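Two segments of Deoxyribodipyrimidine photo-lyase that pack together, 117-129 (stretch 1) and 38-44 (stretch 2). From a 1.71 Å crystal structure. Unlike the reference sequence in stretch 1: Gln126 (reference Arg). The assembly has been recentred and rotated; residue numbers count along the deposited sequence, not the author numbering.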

# COMPACT_ATOMS: atom_id res chain seq x y z
N GLY A 117 -7.71 17.02 9.45
CA GLY A 117 -6.48 16.97 8.68
C GLY A 117 -5.26 16.91 9.58
O GLY A 117 -5.39 17.02 10.80
N PRO A 118 -4.08 16.74 8.98
CA PRO A 118 -2.81 16.62 9.71
C PRO A 118 -2.44 17.83 10.58
O PRO A 118 -1.66 17.66 11.51
CB PRO A 118 -1.77 16.40 8.60
CG PRO A 118 -2.45 16.79 7.33
CD PRO A 118 -3.90 16.50 7.53
N ALA A 119 -2.98 19.02 10.29
CA ALA A 119 -2.68 20.20 11.12
C ALA A 119 -3.11 20.01 12.58
O ALA A 119 -2.62 20.69 13.49
CB ALA A 119 -3.30 21.45 10.52
N GLU A 120 -4.05 19.10 12.80
CA GLU A 120 -4.51 18.78 14.15
C GLU A 120 -3.43 18.05 14.96
O GLU A 120 -3.46 18.06 16.19
CB GLU A 120 -5.80 17.97 14.08
CG GLU A 120 -6.99 18.79 13.59
CD GLU A 120 -8.23 17.95 13.31
OE1 GLU A 120 -8.18 17.09 12.41
OE2 GLU A 120 -9.26 18.15 13.99
N ILE A 121 -2.48 17.44 14.27
CA ILE A 121 -1.41 16.66 14.91
C ILE A 121 -0.48 17.58 15.71
O ILE A 121 -0.29 17.37 16.92
CB ILE A 121 -0.62 15.83 13.87
CG1 ILE A 121 -1.54 14.78 13.23
CG2 ILE A 121 0.62 15.18 14.48
CD1 ILE A 121 -2.03 13.71 14.20
N PRO A 122 0.08 18.61 15.07
CA PRO A 122 0.91 19.51 15.87
C PRO A 122 0.12 20.23 16.95
O PRO A 122 0.64 20.51 18.03
CB PRO A 122 1.45 20.50 14.83
CG PRO A 122 0.60 20.34 13.63
CD PRO A 122 0.17 18.90 13.63
N ALA A 123 -1.14 20.54 16.66
CA ALA A 123 -2.00 21.17 17.66
C ALA A 123 -2.07 20.30 18.91
O ALA A 123 -1.92 20.80 20.03
CB ALA A 123 -3.39 21.42 17.10
N LEU A 124 -2.30 19.00 18.73
CA LEU A 124 -2.38 18.08 19.86
C LEU A 124 -1.05 17.99 20.60
O LEU A 124 -1.01 18.07 21.83
CB LEU A 124 -2.81 16.68 19.40
CG LEU A 124 -2.75 15.63 20.51
CD1 LEU A 124 -3.92 15.81 21.47
CD2 LEU A 124 -2.77 14.22 19.94
N VAL A 125 0.03 17.85 19.85
CA VAL A 125 1.36 17.73 20.44
C VAL A 125 1.64 18.90 21.39
O VAL A 125 2.23 18.72 22.46
CB VAL A 125 2.45 17.63 19.34
CG1 VAL A 125 3.83 17.92 19.92
CG2 VAL A 125 2.42 16.25 18.68
N GLN A 126 1.18 20.09 21.01
CA GLN A 126 1.40 21.28 21.84
C GLN A 126 0.49 21.36 23.06
O GLN A 126 0.94 21.77 24.13
CB GLN A 126 1.31 22.56 21.00
CG GLN A 126 2.48 22.72 20.06
CD GLN A 126 2.34 23.90 19.13
OE1 GLN A 126 2.01 23.74 17.95
NE2 GLN A 126 2.62 25.10 19.63
N ARG A 127 -0.77 20.96 22.92
CA ARG A 127 -1.70 20.95 24.05
C ARG A 127 -1.20 19.99 25.14
O ARG A 127 -1.29 20.28 26.33
CB ARG A 127 -3.11 20.52 23.63
CG ARG A 127 -3.88 21.54 22.82
CD ARG A 127 -5.38 21.23 22.82
NE ARG A 127 -5.69 19.91 22.27
CZ ARG A 127 -5.83 19.66 20.98
NH1 ARG A 127 -6.11 18.43 20.55
NH2 ARG A 127 -5.67 20.64 20.10
N LEU A 128 -0.66 18.85 24.71
CA LEU A 128 -0.22 17.80 25.63
C LEU A 128 1.14 18.10 26.22
O LEU A 128 1.57 17.44 27.16
CB LEU A 128 -0.13 16.47 24.89
CG LEU A 128 -1.38 15.81 24.33
CD1 LEU A 128 -1.00 14.51 23.59
CD2 LEU A 128 -2.38 15.55 25.44
N GLY A 129 1.83 19.08 25.65
CA GLY A 129 3.22 19.31 26.00
C GLY A 129 4.07 18.08 25.72
O GLY A 129 4.86 17.67 26.56
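Stretch 2 38-44: GPVVYWM

The most distinctive feature of this contact is the indole of Trp43, which carries Ile121 over one of its faces. Ile121 CG1 lies 3.9 Å from the centroid of the Trp43 five-membered ring, only 6° off the ring normal. This is a CH-pi contact made almost straight down onto the ring. Ile121 CD1 also reaches Trp43 CD1, at 3.8 Å. Pro118 meets the same indole further along, with Pro118 CB 3.9 Å from Trp43 CZ2. Trp43 has the largest area covered by the other stretch of any residue here.

Stretch 2 begins with Gly38 and Pro39 in an extended loop conformation and continues as a beta strand from Val40. It lies along the helix of stretch 1 and runs nearly antiparallel to it. The angle between the N-to-C directions is 169°, and the axes approach to 9.7 Å. The register follows from this direction. Gly38 is level with Gly129, Pro39 with Leu128, Val41 with Val125 and Trp43 with Ile121. The CA to CA distance is 5.8 Å for Gly38 and Gly129 and 7.3 Å for Trp43 and Ile121.

The strand alternates in the usual way. Val41 and Trp43 direct their CA-to-CB bonds toward the helix. Val40 and Met44 direct theirs away. Tyr42 makes no contact with stretch 1, and its OH is hydrogen-bonded elsewhere in the structure. All three chi1 angles of Val41, Tyr42 and Trp43 are t.

Val41 packs against three residues of stretch 1. Val41 CG2 is 3.9 Å from Leu128 CD1 and 4.4 Å from Val125 CG2. Val41 CG1 is 4.5 Å from Leu124 CD2. The last two are looser contacts.

Pro39 sits against Leu128, with Pro39 CG 4.2 Å from Leu128 CB. Pro39 CD is 3.5 Å from Leu128 O and also 3.5 Å from Gly129 O. Gly129 has left helical geometry with a positive phi of 59°, which favours glycine. Gly38 CA is 3.5 Å from Gly129 O, a CA-H...O contact with an angle of 129° at the hydrogen. A CB on Gly38 would fall 2.5 Å from Gly129 O and clash, so the close approach here depends on the absence of a side chain.

No hydrogen bond joins the two stretches. The contact buries 410 Å² in total and is held mainly by apolar side chains. Gln126, which differs from the reference sequence, is exposed and does not touch stretch 2.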

# COMPACT_ATOMS: atom_id res chain seq x y z
N GLY A 38 7.38 14.66 29.20
CA GLY A 38 6.25 14.94 28.32
C GLY A 38 5.82 13.69 27.57
O GLY A 38 6.64 12.82 27.29
N PRO A 39 4.52 13.60 27.24
CA PRO A 39 3.95 12.46 26.50
C PRO A 39 4.68 12.17 25.19
O PRO A 39 5.27 13.07 24.58
CB PRO A 39 2.52 12.92 26.20
CG PRO A 39 2.20 13.90 27.34
CD PRO A 39 3.51 14.60 27.62
N VAL A 40 4.65 10.92 24.77
CA VAL A 40 5.09 10.54 23.44
C VAL A 40 3.84 10.29 22.60
O VAL A 40 2.91 9.61 23.04
CB VAL A 40 5.94 9.26 23.47
CG1 VAL A 40 6.32 8.83 22.04
CG2 VAL A 40 7.19 9.46 24.35
N VAL A 41 3.81 10.86 21.39
CA VAL A 41 2.66 10.69 20.50
C VAL A 41 3.11 9.97 19.24
O VAL A 41 4.05 10.42 18.58
CB VAL A 41 2.06 12.04 20.08
CG1 VAL A 41 0.90 11.83 19.09
CG2 VAL A 41 1.60 12.81 21.31
N TYR A 42 2.44 8.86 18.91
CA TYR A 42 2.65 8.18 17.64
C TYR A 42 1.57 8.63 16.67
O TYR A 42 0.38 8.37 16.87
CB TYR A 42 2.64 6.65 17.82
CG TYR A 42 2.50 5.85 16.54
CD1 TYR A 42 3.12 6.26 15.36
CD2 TYR A 42 1.75 4.68 16.51
CE1 TYR A 42 2.98 5.54 14.17
CE2 TYR A 42 1.61 3.93 15.32
CZ TYR A 42 2.23 4.36 14.17
OH TYR A 42 2.11 3.63 13.00
N TRP A 43 1.99 9.38 15.66
CA TRP A 43 1.11 9.77 14.57
C TRP A 43 1.04 8.60 13.59
O TRP A 43 1.93 8.40 12.78
CB TRP A 43 1.63 11.05 13.90
CG TRP A 43 0.88 11.45 12.65
CD1 TRP A 43 -0.33 10.96 12.22
CD2 TRP A 43 1.31 12.39 11.65
NE1 TRP A 43 -0.68 11.56 11.04
CE2 TRP A 43 0.30 12.44 10.66
CE3 TRP A 43 2.44 13.21 11.50
CZ2 TRP A 43 0.39 13.26 9.53
CZ3 TRP A 43 2.52 14.04 10.36
CH2 TRP A 43 1.50 14.05 9.40
N MET A 44 -0.02 7.81 13.73
CA MET A 44 -0.27 6.66 12.87
C MET A 44 -0.83 7.13 11.53
O MET A 44 -1.79 7.89 11.50
CB MET A 44 -1.30 5.77 13.55
CG MET A 44 -1.68 4.52 12.75
SD MET A 44 -2.98 3.62 13.61
CE MET A 44 -2.06 2.70 14.85